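Local coordinates for PTS EIIA type-4 domain-containing protein (Streptococcus agalactiae NEM316, PDB 4TKZ) that probably carries phosphoryl groups as an EIIA component of the mannose and fructose type in the sugar phosphotransferase system, at residues A[86-89]-A[94-97]; A[31-36]-A[45-50]; A[104-107]-A[111-114]; A[60-63]-A[69-72]; A[4-7]-A[12-15]. All blocks are in the same frame, centred on the assembly; numbering follows the deposited sequence.

Contact 1: residues A[86-89]-A[94-97]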
# COMPACT_ATOMS: atom_id res chain seq x y z
N LYS A 86 -1.13 -1.62 -18.53
CA LYS A 86 -2.22 -1.68 -17.58
C LYS A 86 -1.92 -0.75 -16.41
O LYS A 86 -0.79 -0.72 -15.91
CB LYS A 86 -2.42 -3.12 -17.08
CG LYS A 86 -3.04 -4.05 -18.12
CD LYS A 86 -4.49 -3.68 -18.38
CE LYS A 86 -5.24 -4.80 -19.09
NZ LYS A 86 -6.50 -4.34 -19.76
N VAL A 87 -2.93 -0.00 -15.97
CA VAL A 87 -2.76 0.95 -14.88
C VAL A 87 -3.74 0.63 -13.76
O VAL A 87 -4.96 0.73 -13.94
CB VAL A 87 -3.01 2.39 -15.36
CG1 VAL A 87 -2.83 3.39 -14.21
CG2 VAL A 87 -2.07 2.73 -16.53
N LEU A 88 -3.21 0.25 -12.59
CA LEU A 88 -4.06 -0.01 -11.43
C LEU A 88 -3.88 1.07 -10.36
O LEU A 88 -2.79 1.62 -10.21
CB LEU A 88 -3.75 -1.38 -10.81
CG LEU A 88 -3.67 -2.61 -11.71
CD1 LEU A 88 -3.56 -3.90 -10.85
CD2 LEU A 88 -4.88 -2.68 -12.62
N SER A 89 -4.95 1.37 -9.64
CA SER A 89 -4.86 2.12 -8.39
C SER A 89 -5.05 1.14 -7.22
O SER A 89 -5.37 -0.03 -7.45
CB SER A 89 -5.92 3.21 -8.32
OG SER A 89 -7.22 2.66 -8.36
N SER A 94 0.07 -6.91 -1.39
CA SER A 94 -0.52 -8.06 -2.07
C SER A 94 -0.48 -7.88 -3.58
O SER A 94 -0.14 -8.81 -4.32
CB SER A 94 -1.97 -8.25 -1.63
OG SER A 94 -2.06 -8.74 -0.31
N MET A 95 -0.85 -6.68 -4.02
CA MET A 95 -0.86 -6.34 -5.45
C MET A 95 0.55 -6.53 -6.02
O MET A 95 0.74 -7.16 -7.06
CB MET A 95 -1.34 -4.90 -5.64
CG MET A 95 -1.56 -4.51 -7.08
SD MET A 95 -2.15 -2.83 -7.21
CE MET A 95 -3.86 -3.03 -6.72
N LEU A 96 1.54 -6.00 -5.30
CA LEU A 96 2.93 -6.05 -5.76
C LEU A 96 3.49 -7.47 -5.76
O LEU A 96 4.12 -7.90 -6.72
CB LEU A 96 3.82 -5.15 -4.89
CG LEU A 96 5.29 -5.08 -5.28
CD1 LEU A 96 5.48 -4.75 -6.78
CD2 LEU A 96 5.99 -4.05 -4.41
N MET A 97 3.26 -8.20 -4.67
CA MET A 97 3.79 -9.55 -4.59
C MET A 97 3.19 -10.44 -5.68
O MET A 97 3.89 -11.24 -6.30
CB MET A 97 3.57 -10.14 -3.19
CG MET A 97 4.36 -9.45 -2.07
SD MET A 97 6.14 -9.31 -2.35
CE MET A 97 6.57 -11.04 -2.58
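The carbonyl oxygen of Leu88, the strand residue that meets Met95, is gripped by two donors of one residue. The side-chain OG1 of Thr62 bonds to Leu88 O, and the backbone N of Thr62 bonds to the same oxygen. This ties Leu88 to strand 57-62 in the parallel sheet of the EIIA alpha/beta fold. Helix 93-102 follows after a short loop and lies against Leu88 and Ser89 through Met95. The methionine runs out from the helix with CG anti to the backbone N (chi1 -172°). It stays extended through chi2 and bends only at chi3 (-76°), which swings the CE methyl toward Ser89. On the way its sulfur rests against the leucine, with Met95 SD 4.0 Å from Leu88 CD1 and 4.2 Å from Leu88 CB. The leucine and methionine side chains lie at a slant to each other. No hydrogen bond links the segments. Met95 also packs on Val116 of helix 110-122 and on Ile124 of the second subunit. Leu88 and Ser89 pair with an antiparallel strand of that subunit, where Ser89 OG bonds to Gly123 O, so the sheet continues across the dimer. Ser89 points its CB away from the helix. Its backbone faces the methionine, with Ser89 O 3.4 Å from Met95 CE.

Contact 2: residues A[31-36]-A[45-50]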
# COMPACT_ATOMS: atom_id res chain seq x y z
N VAL A 31 10.57 -1.01 -11.24
CA VAL A 31 11.08 0.31 -10.91
C VAL A 31 10.07 1.15 -10.15
O VAL A 31 8.85 0.95 -10.26
CB VAL A 31 11.51 1.09 -12.18
CG1 VAL A 31 12.49 0.29 -13.00
CG2 VAL A 31 10.31 1.44 -13.01
N GLY A 32 10.58 2.12 -9.40
CA GLY A 32 9.71 3.04 -8.69
C GLY A 32 9.92 4.45 -9.18
O GLY A 32 11.05 4.86 -9.46
N ILE A 33 8.83 5.19 -9.30
CA ILE A 33 8.90 6.62 -9.55
C ILE A 33 8.30 7.33 -8.34
O ILE A 33 7.09 7.29 -8.11
CB ILE A 33 8.15 7.00 -10.85
CG1 ILE A 33 8.79 6.28 -12.04
CG2 ILE A 33 8.18 8.49 -11.05
CD1 ILE A 33 8.12 6.54 -13.38
N ASN A 34 9.17 7.97 -7.56
CA ASN A 34 8.73 8.68 -6.37
C ASN A 34 8.22 10.08 -6.69
O ASN A 34 8.99 10.96 -7.07
CB ASN A 34 9.86 8.75 -5.34
CG ASN A 34 10.36 7.38 -4.92
OD1 ASN A 34 9.74 6.71 -4.10
ND2 ASN A 34 11.50 6.97 -5.47
N PHE A 35 6.91 10.29 -6.53
CA PHE A 35 6.30 11.59 -6.77
C PHE A 35 6.44 12.45 -5.52
O PHE A 35 5.53 12.52 -4.69
CB PHE A 35 4.82 11.43 -7.13
CG PHE A 35 4.11 12.72 -7.44
CD1 PHE A 35 4.72 13.70 -8.22
CD2 PHE A 35 2.83 12.95 -6.96
CE1 PHE A 35 4.06 14.89 -8.52
CE2 PHE A 35 2.15 14.13 -7.25
CZ PHE A 35 2.77 15.11 -8.03
N ILE A 36 7.59 13.10 -5.39
CA ILE A 36 7.92 13.81 -4.16
C ILE A 36 7.56 15.28 -4.24
O ILE A 36 7.25 15.80 -5.32
CB ILE A 36 9.42 13.67 -3.83
CG1 ILE A 36 10.26 14.36 -4.91
CG2 ILE A 36 9.82 12.20 -3.70
CD1 ILE A 36 11.73 14.41 -4.59
N ARG A 45 5.29 12.42 -15.86
CA ARG A 45 5.07 11.97 -17.23
C ARG A 45 6.39 11.67 -17.92
O ARG A 45 6.51 10.67 -18.62
CB ARG A 45 4.30 13.02 -18.03
CG ARG A 45 4.08 12.61 -19.48
CD ARG A 45 3.10 13.56 -20.13
NE ARG A 45 3.07 13.41 -21.58
CZ ARG A 45 2.12 12.78 -22.26
NH1 ARG A 45 2.17 12.72 -23.58
NH2 ARG A 45 1.10 12.23 -21.61
N VAL A 46 7.38 12.54 -17.72
CA VAL A 46 8.70 12.39 -18.34
C VAL A 46 9.35 11.12 -17.84
O VAL A 46 9.88 10.33 -18.62
CB VAL A 46 9.61 13.60 -18.01
CG1 VAL A 46 11.06 13.28 -18.33
CG2 VAL A 46 9.17 14.81 -18.83
N ALA A 47 9.28 10.91 -16.53
CA ALA A 47 9.86 9.73 -15.93
C ALA A 47 9.21 8.45 -16.46
O ALA A 47 9.91 7.49 -16.81
CB ALA A 47 9.75 9.79 -14.41
N LEU A 48 7.88 8.45 -16.53
CA LEU A 48 7.17 7.26 -16.99
C LEU A 48 7.50 6.93 -18.44
O LEU A 48 7.79 5.77 -18.75
CB LEU A 48 5.66 7.39 -16.79
CG LEU A 48 4.81 6.14 -17.02
CD1 LEU A 48 5.24 4.98 -16.11
CD2 LEU A 48 3.34 6.45 -16.80
N GLN A 49 7.46 7.94 -19.32
CA GLN A 49 7.84 7.75 -20.71
C GLN A 49 9.19 7.07 -20.83
O GLN A 49 9.36 6.11 -21.59
CB GLN A 49 7.96 9.10 -21.43
CG GLN A 49 6.67 9.82 -21.70
CD GLN A 49 6.94 11.12 -22.42
OE1 GLN A 49 6.55 12.19 -21.96
NE2 GLN A 49 7.66 11.04 -23.53
N ARG A 50 10.16 7.57 -20.06
CA ARG A 50 11.49 7.00 -20.09
C ARG A 50 11.50 5.52 -19.71
O ARG A 50 12.22 4.72 -20.31
CB ARG A 50 12.42 7.81 -19.17
CG ARG A 50 13.86 7.35 -19.17
CD ARG A 50 14.76 8.32 -18.41
NE ARG A 50 16.05 7.71 -18.09
CZ ARG A 50 17.04 8.34 -17.47
NH1 ARG A 50 16.90 9.60 -17.09
NH2 ARG A 50 18.18 7.70 -17.22
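A single isoleucine does all the touching from the strand: Ile33 alone meets helix segment 45-50, at Ala47 and Leu48. The two parts are consecutive elements of the alpha/beta fold. Strand 30-35 is an outermost strand of the parallel sheet within this chain, and helix 41-52 comes next on the way to strand 57-62. Backbone centres come close here, with Ile33 CA 7.2 Å from Ala47 CA. The small alanine permits this, since its CB points toward the strand and adds little bulk. Ile33 straddles that methyl with both branches. CG2 lies anti to the backbone N and sits 3.9 Å from Ala47 CB. CG1 goes the other way (chi1 -60°) and extends toward the helix, which puts CD1 at 3.8 Å from Ala47 CB. Leu48 leans in from the flank, and its CD1 stays at 4.3 Å from Ile33 CD1. That leucine mainly fills the core, against Ser73 and Leu76 of helix 68-76 and Ile5 of strand 3-9. Two polar neighbours bind other parts: Asn34 ND2 bonds to Asp14 OD1, and Arg45 NH1 forms a salt bridge with Glu79. Phe35, the centre of an inverse gamma turn, meets the ring of His9 as the strand ends. No hydrogen bond crosses between the segments. The nearest approach is of a methyl to a helix amide, Ile33 CD1 to Leu48 N at 3.7 Å.

Contact 3: residues A[104-107]-A[111-114]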
# COMPACT_ATOMS: atom_id res chain seq x y z
N THR A 104 5.70 -14.25 -14.49
CA THR A 104 6.42 -15.31 -15.18
C THR A 104 5.48 -16.28 -15.91
O THR A 104 5.85 -16.86 -16.94
CB THR A 104 7.33 -16.08 -14.18
OG1 THR A 104 8.70 -15.69 -14.37
CG2 THR A 104 7.21 -17.59 -14.32
N MET A 105 4.26 -16.43 -15.39
CA MET A 105 3.28 -17.33 -15.97
C MET A 105 2.66 -16.79 -17.25
O MET A 105 1.99 -17.53 -17.98
CB MET A 105 2.14 -17.59 -14.99
CG MET A 105 2.53 -18.22 -13.68
SD MET A 105 1.13 -18.18 -12.53
CE MET A 105 1.96 -18.63 -11.01
N PHE A 106 2.86 -15.51 -17.53
CA PHE A 106 2.11 -14.86 -18.60
C PHE A 106 2.97 -14.12 -19.61
O PHE A 106 3.91 -13.41 -19.24
CB PHE A 106 1.07 -13.90 -18.02
CG PHE A 106 0.11 -14.55 -17.07
CD1 PHE A 106 -0.96 -15.29 -17.54
CD2 PHE A 106 0.29 -14.42 -15.70
CE1 PHE A 106 -1.85 -15.89 -16.66
CE2 PHE A 106 -0.59 -15.02 -14.81
CZ PHE A 106 -1.66 -15.76 -15.30
N GLU A 107 2.64 -14.28 -20.88
CA GLU A 107 3.24 -13.49 -21.94
C GLU A 107 2.74 -12.05 -21.87
O GLU A 107 3.52 -11.10 -22.00
CB GLU A 107 2.88 -14.07 -23.31
CG GLU A 107 3.73 -15.25 -23.74
CD GLU A 107 3.99 -15.23 -25.23
OE1 GLU A 107 4.63 -16.18 -25.74
OE2 GLU A 107 3.56 -14.26 -25.89
N ASP A 111 -3.38 -10.85 -19.19
CA ASP A 111 -3.73 -12.12 -18.57
C ASP A 111 -3.23 -12.20 -17.13
O ASP A 111 -3.55 -13.14 -16.40
CB ASP A 111 -3.19 -13.28 -19.41
CG ASP A 111 -3.67 -13.21 -20.85
OD1 ASP A 111 -4.85 -12.86 -21.06
OD2 ASP A 111 -2.87 -13.50 -21.78
N LEU A 112 -2.46 -11.20 -16.72
CA LEU A 112 -1.91 -11.13 -15.37
C LEU A 112 -2.74 -10.24 -14.44
O LEU A 112 -2.82 -10.50 -13.24
CB LEU A 112 -0.45 -10.67 -15.40
CG LEU A 112 0.21 -10.24 -14.08
CD1 LEU A 112 0.45 -11.44 -13.17
CD2 LEU A 112 1.49 -9.46 -14.32
N VAL A 113 -3.35 -9.20 -14.99
CA VAL A 113 -4.04 -8.20 -14.15
C VAL A 113 -5.21 -8.74 -13.32
O VAL A 113 -5.44 -8.26 -12.21
CB VAL A 113 -4.55 -6.99 -14.97
CG1 VAL A 113 -3.40 -6.09 -15.31
CG2 VAL A 113 -5.30 -7.45 -16.20
N ASP A 114 -5.94 -9.71 -13.86
CA ASP A 114 -7.10 -10.24 -13.16
C ASP A 114 -6.71 -10.97 -11.87
O ASP A 114 -7.39 -10.88 -10.85
CB ASP A 114 -7.91 -11.14 -14.09
CG ASP A 114 -8.51 -10.37 -15.25
OD1 ASP A 114 -8.87 -9.19 -15.07
OD2 ASP A 114 -8.61 -10.94 -16.36
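Phe106 lays one face of its ring on the backbone of Asp111 and Leu112, and this is the tight part of the contact. Asp111 O sits 3.2 Å above the ring plane, toward the rim, and is 3.2 Å from Phe106 CE1. Beside it Leu112 CA makes a CH-pi contact, 4.2 Å from the Phe106 ring centroid and 22° off the ring normal. The leucine side chain continues the cover along one rim, with Leu112 CB 3.8 Å from Phe106 CD2. At the other rim Asp111 CB stands 3.5 Å from Phe106 CD1. The ring gets there because CG is anti to the carbonyl carbon (chi1 -57°), which aims it across the loop at the helix. Its opposite face is touched by Met105 CB, so the ring lies between its own loop and the helix. The loose side is made of polar and exposed residues. Beyond CB the Asp111 carboxylate leads away from the ring, its plane 51° from the ring plane, and the residue is exposed. Glu107 is exposed as well and sends its end away from the helix. No hydrogen bond joins the two segments. The arrangement folds the loop after helix 93-102 back onto the first turn of helix 110-122. Leu112 packs on Ile2 and Arg103, next to the start of strand 3-9 and the end of helix 93-102, while Val113 touches Lys86 of strand 84-89.

Contact 4: residues A[60-63]-A[69-72]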
# COMPACT_ATOMS: atom_id res chain seq x y z
N VAL A 60 1.52 -0.90 -14.47
CA VAL A 60 1.78 0.27 -13.64
C VAL A 60 0.92 0.25 -12.39
O VAL A 60 -0.33 0.29 -12.45
CB VAL A 60 1.52 1.58 -14.39
CG1 VAL A 60 1.89 2.75 -13.49
CG2 VAL A 60 2.31 1.63 -15.70
N LEU A 61 1.58 0.18 -11.24
CA LEU A 61 0.86 0.13 -9.98
C LEU A 61 0.90 1.49 -9.31
O LEU A 61 1.97 2.00 -8.98
CB LEU A 61 1.48 -0.94 -9.08
CG LEU A 61 1.63 -2.28 -9.81
CD1 LEU A 61 2.29 -3.31 -8.88
CD2 LEU A 61 0.26 -2.76 -10.29
N THR A 62 -0.26 2.10 -9.09
CA THR A 62 -0.28 3.44 -8.53
C THR A 62 -1.06 3.49 -7.25
O THR A 62 -1.91 2.64 -7.02
CB THR A 62 -0.92 4.46 -9.48
OG1 THR A 62 -2.33 4.21 -9.58
CG2 THR A 62 -0.27 4.37 -10.86
N ASP A 63 -0.80 4.50 -6.44
CA ASP A 63 -1.34 4.50 -5.09
C ASP A 63 -2.83 4.75 -5.00
O ASP A 63 -3.55 4.00 -4.34
CB ASP A 63 -0.56 5.44 -4.15
CG ASP A 63 -0.41 6.85 -4.69
OD1 ASP A 63 -0.78 7.13 -5.85
OD2 ASP A 63 0.10 7.69 -3.92
N PRO A 69 -0.12 10.39 -9.90
CA PRO A 69 0.46 9.16 -10.46
C PRO A 69 -0.51 8.35 -11.30
O PRO A 69 -0.12 7.84 -12.36
CB PRO A 69 0.84 8.36 -9.20
CG PRO A 69 1.16 9.39 -8.20
CD PRO A 69 0.17 10.51 -8.46
N PHE A 70 -1.76 8.21 -10.85
CA PHE A 70 -2.72 7.42 -11.59
C PHE A 70 -3.11 8.18 -12.86
O PHE A 70 -3.13 7.61 -13.96
CB PHE A 70 -3.97 7.17 -10.74
CG PHE A 70 -5.06 6.44 -11.47
CD1 PHE A 70 -5.04 5.05 -11.57
CD2 PHE A 70 -6.09 7.14 -12.07
CE1 PHE A 70 -6.05 4.38 -12.25
CE2 PHE A 70 -7.10 6.49 -12.75
CZ PHE A 70 -7.08 5.11 -12.84
N ASN A 71 -3.40 9.47 -12.72
CA ASN A 71 -3.83 10.28 -13.86
C ASN A 71 -2.79 10.36 -14.98
O ASN A 71 -3.12 10.17 -16.17
CB ASN A 71 -4.19 11.70 -13.40
CG ASN A 71 -5.45 11.74 -12.54
OD1 ASN A 71 -6.22 10.77 -12.47
ND2 ASN A 71 -5.67 12.87 -11.87
N VAL A 72 -1.55 10.64 -14.62
CA VAL A 72 -0.45 10.65 -15.59
C VAL A 72 -0.26 9.28 -16.23
O VAL A 72 -0.05 9.18 -17.43
CB VAL A 72 0.87 11.10 -14.94
CG1 VAL A 72 2.06 10.72 -15.81
CG2 VAL A 72 0.87 12.59 -14.68
O HOH W 1 -2.28 8.47 -7.87
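The contact sits at the strand-to-helix junction of the beta-alpha-beta unit made by strand 57-62, helix 68-76 and strand 84-89. Thr62, Asp63, Pro69 and Phe70 make it, and all four are buried. Thr62 points its CB at the helix. Its OG1 stands between the backbone N and the carbonyl carbon (chi1 70°), which places it at the edge of the Phe70 ring and in the ring plane. There Thr62 OG1 is 3.5 Å from Phe70 CD1 and 3.6 Å from Phe70 CB. The hydroxyl's hydrogen bond goes to Leu88 O of the neighbouring strand, so the ring edge is only a packing partner. The methyl lies beside the backbone N, anti to the carbonyl carbon, and meets the helix backbone, with Thr62 CG2 3.8 Å from Pro69 O. Asp63 turns its carboxylate toward the start of the helix. Asp63 OD1 lies 3.8 Å from Pro69 CG, against the proline ring. A water links the segments: it donates to Asp63 OD1 at 2.9 Å and accepts from Phe70 N at 3.0 Å. One early amide of the helix is thus satisfied. The other carboxylate oxygen, OD2, bonds to His9 ND1 at the end of strand 3-9. Held at both oxygens, the carboxylate is probably fixed in position. In mannose-type EIIA proteins the phosphorylated histidine lies at the end of the first strand with an aspartate beside it, and the Asp63 and His9 pairing is consistent with that site.

Contact 5: residues A[4-7]-A[12-15]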
# COMPACT_ATOMS: atom_id res chain seq x y z
N ILE A 4 7.22 -4.00 -14.26
CA ILE A 4 6.37 -3.46 -13.19
C ILE A 4 6.85 -2.07 -12.80
O ILE A 4 8.01 -1.90 -12.42
CB ILE A 4 6.40 -4.39 -11.95
CG1 ILE A 4 5.82 -5.75 -12.32
CG2 ILE A 4 5.61 -3.79 -10.78
CD1 ILE A 4 5.98 -6.80 -11.23
N ILE A 5 5.96 -1.09 -12.90
CA ILE A 5 6.33 0.27 -12.55
C ILE A 5 5.42 0.78 -11.44
O ILE A 5 4.19 0.77 -11.57
CB ILE A 5 6.21 1.21 -13.77
CG1 ILE A 5 7.04 0.66 -14.92
CG2 ILE A 5 6.65 2.63 -13.42
CD1 ILE A 5 6.96 1.53 -16.21
N ILE A 6 6.04 1.22 -10.36
CA ILE A 6 5.31 1.75 -9.22
C ILE A 6 5.40 3.27 -9.18
O ILE A 6 6.50 3.84 -9.06
CB ILE A 6 5.89 1.20 -7.91
CG1 ILE A 6 5.87 -0.33 -7.90
CG2 ILE A 6 5.11 1.73 -6.70
CD1 ILE A 6 6.60 -0.94 -6.69
N VAL A 7 4.25 3.94 -9.28
CA VAL A 7 4.20 5.39 -9.20
C VAL A 7 3.31 5.80 -8.05
O VAL A 7 2.13 5.43 -8.00
CB VAL A 7 3.64 6.02 -10.50
CG1 VAL A 7 3.98 7.49 -10.54
CG2 VAL A 7 4.18 5.29 -11.71
N PHE A 12 6.70 6.55 -1.05
CA PHE A 12 5.90 5.31 -1.06
C PHE A 12 6.52 4.27 -2.00
O PHE A 12 6.67 3.12 -1.59
CB PHE A 12 4.45 5.67 -1.45
CG PHE A 12 3.43 4.52 -1.41
CD1 PHE A 12 3.65 3.30 -2.04
CD2 PHE A 12 2.18 4.74 -0.83
CE1 PHE A 12 2.68 2.30 -2.03
CE2 PHE A 12 1.21 3.75 -0.81
CZ PHE A 12 1.45 2.53 -1.41
N PRO A 13 6.86 4.64 -3.26
CA PRO A 13 7.45 3.57 -4.08
C PRO A 13 8.73 2.98 -3.47
O PRO A 13 8.87 1.75 -3.46
CB PRO A 13 7.77 4.28 -5.39
CG PRO A 13 6.72 5.35 -5.48
CD PRO A 13 6.63 5.86 -4.06
N ASP A 14 9.63 3.82 -2.97
CA ASP A 14 10.85 3.30 -2.35
C ASP A 14 10.52 2.41 -1.16
O ASP A 14 11.18 1.40 -0.95
CB ASP A 14 11.74 4.43 -1.86
CG ASP A 14 12.47 5.12 -2.97
OD1 ASP A 14 12.61 4.52 -4.06
OD2 ASP A 14 12.90 6.27 -2.75
N GLY A 15 9.53 2.83 -0.38
CA GLY A 15 9.18 2.10 0.82
C GLY A 15 8.58 0.74 0.52
O GLY A 15 8.95 -0.26 1.16
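Ile6 carries most of the touching from strand 3-9, and Pro13 receives it at the start of helix 12-24. Going along the strand, Ile4 packs away from this helix, on Leu96, Ala99 and Val100 of helix 93-102. Ile5 points to the other face of the sheet and meets Leu48, Glu51 and Val52 of helix 41-52. Ile6 then turns its CB toward Pro13. Its CG2 branch is anti to the backbone N, since CG1 takes chi1 -57°, and that branch does the packing. Ile6 CG2 is 3.9 Å from Pro13 CB and 4.0 Å from Pro13 CA. The two side chains pass alongside in opposite senses. The carbonyl of Ile6 lies near the same ring, with Ile6 O 3.9 Å from Pro13 CG. The hydrogen bond of that oxygen goes to the neighbouring strand, where the backbone N of Ile33 is its partner. Val7 turns its CB away, toward Val44, and only its backbone comes near, with Val7 C 4.3 Å from Pro13 CG. The contact belongs to the beta-alpha-beta unit of strand 3-9, helix 12-24 and strand 30-35. Proline has no N-H to offer, and no hydrogen bond crosses these segments. The join therefore rests on ordinary van der Waals contact, while the one polar atom beside the proline ring, the oxygen of Ile6, is satisfied within the sheet by Ile33.

How the contacts relate
The contacts come along the chain in the order 5, 2, 4, 1, 3, each closing before the next opens. Contacts 1, 2, 4 and 5 share the parallel sheet, whose strand order is 30-35, 3-9, 57-62, 84-89. Contact 5 lies next to contacts 2 and 4, with centres about 9 and 10 Å away, and backbone bonds join their strands. Contacts 1 and 4 are likewise neighbours, with centres about 10 Å apart. Contact 3 is about 23 Å from contact 2 between centres. It reaches contact 1 through Val113 on Lys86. Contacts 1, 2, 4 and 5 each set a helix against the sheet, while contact 3 folds a loop onto helix 110-122. The sheet runs on into the second subunit at contact 1.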